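Local structure of transcriptional regulators (LACI-FAMILY TRANSCRIPTIONAL REGULATORY PROTEIN) (Corynebacterium glutamicum, 3GYB) at residues A[27-31]-A[238-243]; A[98-104]-A[256-261]; A[120-124]-A[135-139]; A[176-180]-A[204-208]. The protein probably binds cis-regulatory DNA as a transcription factor of the LacI family, with a periplasmic-binding-protein-like domain that carries a magnesium ion in the crystal. All coordinates share one frame; numbering follows the deposited sequence.

Contact 1. Residues A[27-31]-A[238-243]; sequences LSDVL and AALLLL
The methyl group of Ala239 is set among three side chains of the facing helix, and the rest of the contact is arranged around it. Val30 meets it most closely, its CB lying 3.5 Å from Ala239 CB. Both branches of the valine reach this methyl, but CG1 is the nearer; placed opposite the backbone N (chi1 176°), it also extends along the helix to Leu243 CD1 at 3.9 Å, the two side chains crossing at a slant. Past CG1 on the outer side, Leu240 adds only a light touch through CD2. Leu31 borders the alanine with its CG and sends CD2 onward to Leu243, where it stands 3.6 Å from Leu243 CG and equally far from Leu243 CD2. Here the two leucines run past each other in opposite directions, so that they meet flank to flank. One turn earlier, Leu27 closes the other end: its CD2 rests 4.0 Å from Ala239 CB and also reaches the methyl of Ala238.

No hydrogen bond joins the two segments; the contact is wholly apolar. The short alanine side chains face the branched ones, and the segment axes approach to 9.1 Å at a crossing angle of -40°. Beneath the pair, Leu27 and Leu242 both reach Ile65 of strand 63-67. Ser28, turned away from helix 231-246, bonds through OG to Thr45 O of the second subunit. Helices 21-31 and 231-246 thus pack side by side on the parallel sheet formed by the N-terminal part of the chain, as in the alpha/beta subdomains of the periplasmic-binding-protein fold of LacI-family regulators.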
loop_
_atom_site.group_PDB
_atom_site.type_symbol
_atom_site.label_atom_id
_atom_site.label_comp_id
_atom_site.label_asym_id
_atom_site.label_seq_id
_atom_site.Cartn_x
_atom_site.Cartn_y
_atom_site.Cartn_z
ATOM N N LEU A 27 0.833 -0.065 16.798
ATOM C CA LEU A 27 -0.356 -0.124 17.643
ATOM C C LEU A 27 -0.549 -1.564 18.104
ATOM O O LEU A 27 -0.812 -1.832 19.278
ATOM C CB LEU A 27 -1.603 0.294 16.853
ATOM C CG LEU A 27 -1.963 1.759 16.621
ATOM C CD1 LEU A 27 -3.054 1.842 15.560
ATOM C CD2 LEU A 27 -2.437 2.386 17.925
ATOM N N SER A 28 -0.420 -2.489 17.158
ATOM C CA SER A 28 -0.595 -3.907 17.432
ATOM C C SER A 28 0.416 -4.453 18.432
ATOM O O SER A 28 0.060 -5.213 19.336
ATOM C CB SER A 28 -0.503 -4.706 16.127
ATOM O OG SER A 28 -0.639 -6.094 16.381
ATOM N N ASP A 29 1.678 -4.070 18.270
ATOM C CA ASP A 29 2.728 -4.547 19.165
ATOM C C ASP A 29 2.444 -4.194 20.619
ATOM O O ASP A 29 2.834 -4.922 21.530
ATOM C CB ASP A 29 4.086 -3.965 18.762
ATOM C CG ASP A 29 4.568 -4.482 17.425
ATOM O OD1 ASP A 29 4.156 -5.594 17.033
ATOM O OD2 ASP A 29 5.372 -3.782 16.772
ATOM N N VAL A 30 1.770 -3.073 20.828
ATOM C CA VAL A 30 1.440 -2.626 22.177
ATOM C C VAL A 30 0.125 -3.211 22.679
ATOM O O VAL A 30 0.031 -3.646 23.827
ATOM C CB VAL A 30 1.337 -1.078 22.246
ATOM C CG1 VAL A 30 0.896 -0.642 23.640
ATOM C CG2 VAL A 30 2.682 -0.452 21.911
ATOM N N LEU A 31 -0.885 -3.240 21.815
ATOM C CA LEU A 31 -2.204 -3.729 22.212
ATOM C C LEU A 31 -2.479 -5.232 22.214
ATOM O O LEU A 31 -3.112 -5.734 23.142
ATOM C CB LEU A 31 -3.277 -3.034 21.368
ATOM C CG LEU A 31 -3.315 -1.510 21.489
ATOM C CD1 LEU A 31 -4.324 -0.934 20.507
ATOM C CD2 LEU A 31 -3.672 -1.126 22.917
ATOM N N ALA A 238 0.049 6.317 20.757
ATOM C CA ALA A 238 -1.403 6.326 20.626
ATOM C C ALA A 238 -1.978 5.120 21.367
ATOM O O ALA A 238 -3.020 5.215 22.013
ATOM C CB ALA A 238 -1.799 6.273 19.149
ATOM N N ALA A 239 -1.298 3.981 21.263
ATOM C CA ALA A 239 -1.744 2.771 21.937
ATOM C C ALA A 239 -1.665 2.987 23.448
ATOM O O ALA A 239 -2.602 2.660 24.178
ATOM C CB ALA A 239 -0.875 1.580 21.522
ATOM N N LEU A 240 -0.551 3.540 23.915
ATOM C CA LEU A 240 -0.401 3.797 25.345
ATOM C C LEU A 240 -1.465 4.775 25.827
ATOM O O LEU A 240 -2.034 4.599 26.905
ATOM C CB LEU A 240 0.984 4.370 25.657
ATOM C CG LEU A 240 2.189 3.442 25.510
ATOM C CD1 LEU A 240 3.455 4.200 25.881
ATOM C CD2 LEU A 240 2.005 2.224 26.407
ATOM N N LEU A 241 -1.735 5.809 25.036
ATOM C CA LEU A 241 -2.732 6.807 25.422
ATOM C C LEU A 241 -4.124 6.192 25.528
ATOM O O LEU A 241 -4.858 6.455 26.481
ATOM C CB LEU A 241 -2.750 7.969 24.417
ATOM C CG LEU A 241 -3.683 9.142 24.744
ATOM C CD1 LEU A 241 -3.253 9.785 26.052
ATOM C CD2 LEU A 241 -3.656 10.172 23.616
ATOM N N LEU A 242 -4.496 5.373 24.548
ATOM C CA LEU A 242 -5.802 4.734 24.577
ATOM C C LEU A 242 -5.909 3.811 25.788
ATOM O O LEU A 242 -6.934 3.788 26.465
ATOM C CB LEU A 242 -6.038 3.934 23.296
ATOM C CG LEU A 242 -7.411 3.267 23.177
ATOM C CD1 LEU A 242 -8.506 4.325 23.196
ATOM C CD2 LEU A 242 -7.476 2.471 21.891
ATOM N N LEU A 243 -4.848 3.050 26.053
ATOM C CA LEU A 243 -4.839 2.138 27.192
ATOM C C LEU A 243 -5.058 2.892 28.497
ATOM O O LEU A 243 -5.723 2.390 29.405
ATOM C CB LEU A 243 -3.516 1.370 27.262
ATOM C CG LEU A 243 -3.297 0.243 26.250
ATOM C CD1 LEU A 243 -1.875 -0.271 26.374
ATOM C CD2 LEU A 243 -4.296 -0.883 26.500
#

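Contact 2. Residues A[98-104]-A[256-261]; sequences VANDDFR and MHTLQP
Ala99 and Thr258 pair as neighbours in parallel strands, as do Asn100 and Leu259, and this joins the last strand of the chain to strand 97-100 in the alpha/beta sheet of the periplasmic-binding-protein fold. The tight part is the backbone ladder. Ala99 is held through both its N and its O, the N donating to His257 O at 3.0 Å and the O accepting from Leu259 N at 2.9 Å. Asp101 N then bonds to Leu259 O, nearly along the C=O axis, although the bond is bent at the hydrogen (137°). Buried Pro261 continues the close packing, its CG 3.5 Å from Asp101 O where the strand gives way to the helix. On the face carrying Leu259, Val98 CG1 packs against Leu259 CD1 at 3.6 Å, and helix 231-246 covers both side chains. Asn100 points to the same face, close to the magnesium ligand Asp229.

Toward solvent the packing thins. Arg104 CG lies 3.8 Å from Gln260 NE2, the side chains crossing at roughly a right angle, while the guanidinium group forms a salt bridge with Glu107. Asp101 is the N-cap of the helix: its OD1 accepts from Arg104 N at 3.0 Å, with the donor above the carboxylate plane.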
loop_
_atom_site.group_PDB
_atom_site.type_symbol
_atom_site.label_atom_id
_atom_site.label_comp_id
_atom_site.label_asym_id
_atom_site.label_seq_id
_atom_site.Cartn_x
_atom_site.Cartn_y
_atom_site.Cartn_z
ATOM N N VAL A 98 -2.191 12.002 19.044
ATOM C CA VAL A 98 -0.762 11.730 18.989
ATOM C C VAL A 98 -0.423 11.885 17.512
ATOM O O VAL A 98 -1.046 11.249 16.665
ATOM C CB VAL A 98 -0.425 10.285 19.418
ATOM C CG1 VAL A 98 1.074 10.048 19.282
ATOM C CG2 VAL A 98 -0.874 10.039 20.860
ATOM N N ALA A 99 0.539 12.746 17.205
ATOM C CA ALA A 99 0.937 12.973 15.823
ATOM C C ALA A 99 2.324 13.579 15.777
ATOM O O ALA A 99 2.837 14.063 16.786
ATOM C CB ALA A 99 -0.053 13.914 15.137
ATOM N N ASN A 100 2.945 13.547 14.606
ATOM C CA ASN A 100 4.260 14.140 14.475
ATOM C C ASN A 100 4.033 15.632 14.276
ATOM O O ASN A 100 2.902 16.071 14.065
ATOM C CB ASN A 100 5.011 13.535 13.278
ATOM C CG ASN A 100 4.648 14.189 11.955
ATOM O OD1 ASN A 100 3.481 14.469 11.676
ATOM N ND2 ASN A 100 5.654 14.414 11.123
ATOM N N ASP A 101 5.102 16.411 14.371
ATOM C CA ASP A 101 5.003 17.848 14.178
ATOM C C ASP A 101 5.114 18.122 12.677
ATOM O O ASP A 101 6.217 18.135 12.133
ATOM C CB ASP A 101 6.144 18.547 14.913
ATOM C CG ASP A 101 6.006 20.049 14.907
ATOM O OD1 ASP A 101 5.410 20.596 13.954
ATOM O OD2 ASP A 101 6.511 20.682 15.855
ATOM N N ASP A 102 3.976 18.333 12.022
ATOM C CA ASP A 102 3.948 18.591 10.581
ATOM C C ASP A 102 4.647 19.880 10.186
ATOM O O ASP A 102 5.240 19.968 9.111
ATOM C CB ASP A 102 2.508 18.634 10.069
ATOM C CG ASP A 102 1.871 17.267 10.024
ATOM O OD1 ASP A 102 2.466 16.363 9.397
ATOM O OD2 ASP A 102 0.782 17.101 10.610
ATOM N N PHE A 103 4.563 20.892 11.042
ATOM C CA PHE A 103 5.220 22.153 10.736
ATOM C C PHE A 103 6.726 21.933 10.668
ATOM O O PHE A 103 7.391 22.395 9.741
ATOM C CB PHE A 103 4.874 23.197 11.798
ATOM C CG PHE A 103 3.423 23.581 11.811
ATOM C CD1 PHE A 103 2.851 24.216 10.714
ATOM C CD2 PHE A 103 2.623 23.294 12.912
ATOM C CE1 PHE A 103 1.503 24.562 10.711
ATOM C CE2 PHE A 103 1.272 23.637 12.919
ATOM C CZ PHE A 103 0.713 24.271 11.818
ATOM N N ARG A 104 7.256 21.207 11.646
ATOM C CA ARG A 104 8.683 20.916 11.696
ATOM C C ARG A 104 9.102 20.026 10.525
ATOM O O ARG A 104 10.123 20.272 9.882
ATOM C CB ARG A 104 9.029 20.233 13.022
ATOM C CG ARG A 104 10.472 19.760 13.146
ATOM C CD ARG A 104 11.468 20.890 12.937
ATOM N NE ARG A 104 12.841 20.425 13.102
ATOM C CZ ARG A 104 13.908 21.048 12.615
ATOM N NH1 ARG A 104 13.767 22.172 11.926
ATOM N NH2 ARG A 104 15.119 20.541 12.812
HETATM N N MSE A 256 4.048 10.631 24.748
HETATM C CA MSE A 256 4.464 11.718 23.864
HETATM C C MSE A 256 3.299 11.990 22.912
HETATM O O MSE A 256 2.942 11.135 22.104
HETATM C CB MSE A 256 5.688 11.327 23.047
HETATM C CG MSE A 256 6.941 11.026 23.859
HETATM SE SE MSE A 256 7.521 12.536 24.859
HETATM C CE MSE A 256 8.043 13.652 23.392
ATOM N N HIS A 257 2.723 13.186 23.002
ATOM C CA HIS A 257 1.605 13.566 22.144
ATOM C C HIS A 257 2.084 14.116 20.801
ATOM O O HIS A 257 1.372 14.046 19.808
ATOM C CB HIS A 257 0.745 14.608 22.853
ATOM C CG HIS A 257 -0.071 14.045 23.973
ATOM N ND1 HIS A 257 -1.369 13.618 23.798
ATOM C CD2 HIS A 257 0.237 13.792 25.267
ATOM C CE1 HIS A 257 -1.824 13.119 24.934
ATOM N NE2 HIS A 257 -0.868 13.211 25.842
ATOM N N THR A 258 3.285 14.680 20.785
ATOM C CA THR A 258 3.842 15.233 19.556
ATOM C C THR A 258 5.221 14.632 19.332
ATOM O O THR A 258 6.138 14.854 20.124
ATOM C CB THR A 258 3.958 16.773 19.630
ATOM O OG1 THR A 258 2.659 17.336 19.851
ATOM C CG2 THR A 258 4.523 17.333 18.330
ATOM N N LEU A 259 5.364 13.853 18.264
ATOM C CA LEU A 259 6.640 13.227 17.963
ATOM C C LEU A 259 7.414 14.013 16.920
ATOM O O LEU A 259 6.829 14.658 16.055
ATOM C CB LEU A 259 6.428 11.783 17.500
ATOM C CG LEU A 259 6.015 10.860 18.651
ATOM C CD1 LEU A 259 4.514 10.629 18.613
ATOM C CD2 LEU A 259 6.769 9.548 18.554
ATOM N N GLN A 260 8.737 13.960 17.010
ATOM C CA GLN A 260 9.579 14.685 16.074
ATOM C C GLN A 260 9.835 13.939 14.772
ATOM O O GLN A 260 10.165 12.752 14.772
ATOM C CB GLN A 260 10.921 15.027 16.725
ATOM C CG GLN A 260 10.803 15.971 17.907
ATOM C CD GLN A 260 10.090 17.254 17.540
ATOM O OE1 GLN A 260 9.110 17.637 18.182
ATOM N NE2 GLN A 260 10.578 17.928 16.503
ATOM N N PRO A 261 9.666 14.630 13.638
ATOM C CA PRO A 261 9.903 14.001 12.337
ATOM C C PRO A 261 11.394 14.131 12.031
ATOM O O PRO A 261 12.117 14.847 12.729
ATOM C CB PRO A 261 9.041 14.832 11.401
ATOM C CG PRO A 261 9.187 16.209 11.980
ATOM C CD PRO A 261 9.037 15.954 13.473
#

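Contact 3. Residues A[120-124]-A[135-139]; sequences HIAHL and FESFE
His123 and Phe138 carry most of this contact, in which strand 121-124 meets the helix that follows it in a beta-alpha-beta unit of the periplasmic-binding-protein fold. The two short segments run nearly antiparallel, as expected when a helix returns across its sheet.

The aromatic interactions come first. His123 CB stands over one face of the Phe138 ring, 3.4 Å from its centroid and 17° off the ring normal, a CH-pi contact. The imidazole lies beyond it: its plane is 25° from that of the phenyl ring, but the two are slid so far apart, 5.1 Å between centroids, that they hardly overlap. A trans arrangement about CA–CB (chi1 174°) carries the His123 ring past Phe138 and on to Phe135. There NE2 comes to 3.7 Å from Phe135 CA, while CD2 meets the edge of the Phe135 ring.

Apolar packing is lighter. Ile121 CG2 touches Phe138 CE1 at 3.8 Å, the two side chains set obliquely, and Leu113 and Ile114 of helix 102-115 lie against Ile121 as well.

Hydrogen bonding runs outside the pair, since no such bond crosses between the segments. His123 ND1 bonds to Phe181 O in the adjacent strand, which helps fix the rotation of the imidazole.

Within the pair, a backbone oxygen approaches the phenyl rim: Ile121 O lies in the ring plane at its edge, 3.7 Å from Phe138 CZ.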
loop_
_atom_site.group_PDB
_atom_site.type_symbol
_atom_site.label_atom_id
_atom_site.label_comp_id
_atom_site.label_asym_id
_atom_site.label_seq_id
_atom_site.Cartn_x
_atom_site.Cartn_y
_atom_site.Cartn_z
ATOM N N HIS A 120 13.957 27.543 -7.031
ATOM C CA HIS A 120 12.648 27.388 -7.661
ATOM C C HIS A 120 12.082 26.065 -7.165
ATOM O O HIS A 120 12.151 25.036 -7.841
ATOM C CB HIS A 120 12.787 27.394 -9.184
ATOM C CG HIS A 120 13.121 28.743 -9.740
ATOM N ND1 HIS A 120 12.249 29.807 -9.674
ATOM C CD2 HIS A 120 14.250 29.216 -10.320
ATOM C CE1 HIS A 120 12.826 30.880 -10.185
ATOM N NE2 HIS A 120 14.041 30.550 -10.584
ATOM N N ILE A 121 11.528 26.117 -5.961
ATOM C CA ILE A 121 10.973 24.951 -5.292
ATOM C C ILE A 121 9.456 24.981 -5.305
ATOM O O ILE A 121 8.842 26.013 -5.032
ATOM C CB ILE A 121 11.460 24.908 -3.829
ATOM C CG1 ILE A 121 12.990 24.832 -3.806
ATOM C CG2 ILE A 121 10.830 23.734 -3.098
ATOM C CD1 ILE A 121 13.611 25.098 -2.440
ATOM N N ALA A 122 8.851 23.843 -5.624
ATOM C CA ALA A 122 7.398 23.761 -5.657
ATOM C C ALA A 122 6.886 22.727 -4.665
ATOM O O ALA A 122 7.585 21.769 -4.332
ATOM C CB ALA A 122 6.926 23.415 -7.059
ATOM N N HIS A 123 5.658 22.932 -4.200
ATOM C CA HIS A 123 5.026 22.025 -3.248
ATOM C C HIS A 123 3.755 21.420 -3.824
ATOM O O HIS A 123 2.919 22.135 -4.375
ATOM C CB HIS A 123 4.671 22.782 -1.964
ATOM C CG HIS A 123 3.889 21.974 -0.971
ATOM N ND1 HIS A 123 4.403 20.856 -0.351
ATOM C CD2 HIS A 123 2.651 22.156 -0.453
ATOM C CE1 HIS A 123 3.519 20.388 0.512
ATOM N NE2 HIS A 123 2.447 21.159 0.470
ATOM N N LEU A 124 3.621 20.101 -3.721
ATOM C CA LEU A 124 2.409 19.431 -4.183
ATOM C C LEU A 124 1.570 19.261 -2.929
ATOM O O LEU A 124 1.921 18.487 -2.043
ATOM C CB LEU A 124 2.734 18.064 -4.789
ATOM C CG LEU A 124 3.469 18.122 -6.123
ATOM C CD1 LEU A 124 3.827 16.714 -6.582
ATOM C CD2 LEU A 124 2.578 18.813 -7.147
ATOM N N PHE A 135 1.636 22.613 4.055
ATOM C CA PHE A 135 1.613 23.674 3.055
ATOM C C PHE A 135 1.969 24.999 3.721
ATOM O O PHE A 135 2.764 25.774 3.194
ATOM C CB PHE A 135 0.224 23.783 2.414
ATOM C CG PHE A 135 -0.041 25.119 1.772
ATOM C CD1 PHE A 135 0.583 25.473 0.578
ATOM C CD2 PHE A 135 -0.879 26.041 2.391
ATOM C CE1 PHE A 135 0.377 26.732 0.008
ATOM C CE2 PHE A 135 -1.091 27.303 1.831
ATOM C CZ PHE A 135 -0.461 27.647 0.637
ATOM N N GLU A 136 1.374 25.256 4.880
ATOM C CA GLU A 136 1.640 26.497 5.598
ATOM C C GLU A 136 3.107 26.604 6.001
ATOM O O GLU A 136 3.719 27.669 5.884
ATOM C CB GLU A 136 0.735 26.592 6.828
ATOM C CG GLU A 136 -0.743 26.649 6.483
ATOM C CD GLU A 136 -1.621 26.841 7.704
ATOM O OE1 GLU A 136 -1.502 26.042 8.660
ATOM O OE2 GLU A 136 -2.434 27.788 7.705
ATOM N N SER A 137 3.679 25.499 6.469
ATOM C CA SER A 137 5.078 25.495 6.866
ATOM C C SER A 137 5.969 25.662 5.637
ATOM O O SER A 137 6.990 26.344 5.688
ATOM C CB SER A 137 5.421 24.197 7.598
ATOM O OG SER A 137 6.793 24.174 7.962
ATOM N N PHE A 138 5.589 25.030 4.531
ATOM C CA PHE A 138 6.361 25.166 3.301
ATOM C C PHE A 138 6.469 26.647 2.937
ATOM O O PHE A 138 7.559 27.161 2.679
ATOM C CB PHE A 138 5.679 24.407 2.154
ATOM C CG PHE A 138 6.197 24.778 0.791
ATOM C CD1 PHE A 138 7.480 24.416 0.396
ATOM C CD2 PHE A 138 5.401 25.498 -0.098
ATOM C CE1 PHE A 138 7.966 24.763 -0.866
ATOM C CE2 PHE A 138 5.878 25.852 -1.363
ATOM C CZ PHE A 138 7.162 25.483 -1.748
ATOM N N GLU A 139 5.335 27.338 2.930
ATOM C CA GLU A 139 5.334 28.751 2.578
ATOM C C GLU A 139 6.118 29.592 3.569
ATOM O O GLU A 139 6.890 30.464 3.172
ATOM C CB GLU A 139 3.902 29.294 2.478
ATOM C CG GLU A 139 3.100 28.772 1.289
ATOM C CD GLU A 139 2.125 29.804 0.746
ATOM O OE1 GLU A 139 1.522 30.540 1.557
ATOM O OE2 GLU A 139 1.949 29.875 -0.492
#

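Contact 4. Residues A[176-180]-A[204-208]; sequences EVTAI and EDLSI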
loop_
_atom_site.group_PDB
_atom_site.type_symbol
_atom_site.label_atom_id
_atom_site.label_comp_id
_atom_site.label_asym_id
_atom_site.label_seq_id
_atom_site.Cartn_x
_atom_site.Cartn_y
_atom_site.Cartn_z
ATOM N N GLU A 176 10.724 26.055 -14.777
ATOM C CA GLU A 176 11.897 26.538 -14.050
ATOM C C GLU A 176 12.072 25.783 -12.729
ATOM O O GLU A 176 13.133 25.844 -12.104
ATOM C CB GLU A 176 11.769 28.039 -13.761
ATOM C CG GLU A 176 10.683 28.389 -12.757
ATOM C CD GLU A 176 9.335 28.676 -13.395
ATOM O OE1 GLU A 176 9.091 28.228 -14.535
ATOM O OE2 GLU A 176 8.510 29.346 -12.740
ATOM N N VAL A 177 11.027 25.083 -12.300
ATOM C CA VAL A 177 11.076 24.326 -11.051
ATOM C C VAL A 177 12.142 23.236 -11.101
ATOM O O VAL A 177 12.181 22.443 -12.043
ATOM C CB VAL A 177 9.710 23.679 -10.748
ATOM C CG1 VAL A 177 9.827 22.707 -9.575
ATOM C CG2 VAL A 177 8.698 24.764 -10.427
ATOM N N THR A 178 12.997 23.197 -10.083
ATOM C CA THR A 178 14.069 22.203 -10.029
ATOM C C THR A 178 13.912 21.190 -8.900
ATOM O O THR A 178 14.634 20.190 -8.850
ATOM C CB THR A 178 15.452 22.881 -9.884
ATOM O OG1 THR A 178 15.510 23.612 -8.650
ATOM C CG2 THR A 178 15.689 23.837 -11.034
ATOM N N ALA A 179 12.971 21.435 -7.997
ATOM C CA ALA A 179 12.756 20.520 -6.883
ATOM C C ALA A 179 11.319 20.600 -6.412
ATOM O O ALA A 179 10.705 21.665 -6.448
ATOM C CB ALA A 179 13.703 20.857 -5.733
ATOM N N ILE A 180 10.792 19.464 -5.974
ATOM C CA ILE A 180 9.425 19.393 -5.490
ATOM C C ILE A 180 9.359 18.756 -4.111
ATOM O O ILE A 180 9.981 17.718 -3.872
ATOM C CB ILE A 180 8.539 18.539 -6.437
ATOM C CG1 ILE A 180 8.417 19.223 -7.800
ATOM C CG2 ILE A 180 7.165 18.318 -5.811
ATOM C CD1 ILE A 180 7.740 18.363 -8.873
ATOM N N GLU A 204 19.165 13.836 -11.047
ATOM C CA GLU A 204 20.006 14.634 -11.938
ATOM C C GLU A 204 19.366 15.910 -12.477
ATOM O O GLU A 204 20.016 16.959 -12.532
ATOM C CB GLU A 204 20.505 13.785 -13.110
ATOM C CG GLU A 204 21.556 12.736 -12.742
ATOM C CD GLU A 204 20.980 11.543 -12.002
ATOM O OE1 GLU A 204 19.751 11.343 -12.053
ATOM O OE2 GLU A 204 21.763 10.791 -11.381
ATOM N N ASP A 205 18.103 15.828 -12.877
ATOM C CA ASP A 205 17.406 16.995 -13.412
ATOM C C ASP A 205 16.411 17.592 -12.425
ATOM O O ASP A 205 16.291 18.812 -12.308
ATOM C CB ASP A 205 16.650 16.638 -14.694
ATOM C CG ASP A 205 17.568 16.184 -15.807
ATOM O OD1 ASP A 205 18.634 16.806 -15.988
ATOM O OD2 ASP A 205 17.218 15.212 -16.502
ATOM N N LEU A 206 15.708 16.725 -11.708
ATOM C CA LEU A 206 14.685 17.172 -10.767
ATOM C C LEU A 206 14.796 16.462 -9.424
ATOM O O LEU A 206 14.935 15.242 -9.383
ATOM C CB LEU A 206 13.305 16.898 -11.373
ATOM C CG LEU A 206 12.053 17.202 -10.543
ATOM C CD1 LEU A 206 11.854 18.707 -10.458
ATOM C CD2 LEU A 206 10.843 16.556 -11.191
ATOM N N SER A 207 14.744 17.224 -8.332
ATOM C CA SER A 207 14.798 16.641 -6.992
ATOM C C SER A 207 13.377 16.499 -6.459
ATOM O O SER A 207 12.538 17.372 -6.685
ATOM C CB SER A 207 15.598 17.526 -6.030
ATOM O OG SER A 207 16.997 17.357 -6.213
ATOM N N ILE A 208 13.106 15.394 -5.769
ATOM C CA ILE A 208 11.788 15.159 -5.192
ATOM C C ILE A 208 11.909 14.607 -3.778
ATOM O O ILE A 208 12.638 13.647 -3.536
ATOM C CB ILE A 208 10.962 14.143 -6.030
ATOM C CG1 ILE A 208 10.620 14.745 -7.397
ATOM C CG2 ILE A 208 9.680 13.776 -5.284
ATOM C CD1 ILE A 208 9.932 13.771 -8.348
#
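Thr178 O and Ser207 N form an almost straight hydrogen bond, 3.0 Å long with 173° at the hydrogen. One step along, Ile180 N donates to Ser207 O at 2.8 Å. Ser207 therefore uses both its N and its O toward the residues flanking Ala179, the alternation expected of parallel strands. The same carbonyl oxygen also receives a CA-H...O contact from Ala179 CA at 3.2 Å.

Side chains pack on both faces of this ladder. On one, Ala179 CB meets Ser207 CB at 3.8 Å. On the other, Ile180 and Ile208 lie abreast but loosely, with Ile180 CB 4.4 Å from Ile208 CG1. With chi1 at 176°, the Leu206 side chain extends away from its own N, which brings CD1 across to Thr178 O at 3.5 Å and CD2 toward Ile180 CD1.

The strands belong to a beta-alpha-beta unit, 179-182 and 207-211 joined through helix 185-198, within the periplasmic-binding-protein fold. That connecting helix packs on Leu206 through Ala195 and on Ile208 through Ala191 and Leu192, while helix 160-173 reaches Ile180 and Leu206 with Thr167 and Leu171. Farther out, Ser207 OG is bonded to Ala270 N, and Thr178 OG1 to His118 ND1.

From the N terminus, helix 21-31 opens contact 1, whose loop closes 207 residues later on helix 231-246, joining the two helices. Strand 97-100 opens contact 2 inside that loop, but its partner, the last strand, lies beyond it, so contacts 1 and 2 cross; they also touch, through Leu241 on His257 and Ala238 on Val98. Contacts 3 and 4 nest within both loops, in series, each inside a beta-alpha-beta unit. Strands 121-124 of contact 3 and 179-182 of contact 4 are sheet neighbours, joined by the probable hydrogen bond Ala122 N to Ala179 O. Contact 3 reaches contact 2 through Ser137 OG and Phe103 O. Contacts 1 and 4 lie about 40 Å apart, centre to centre.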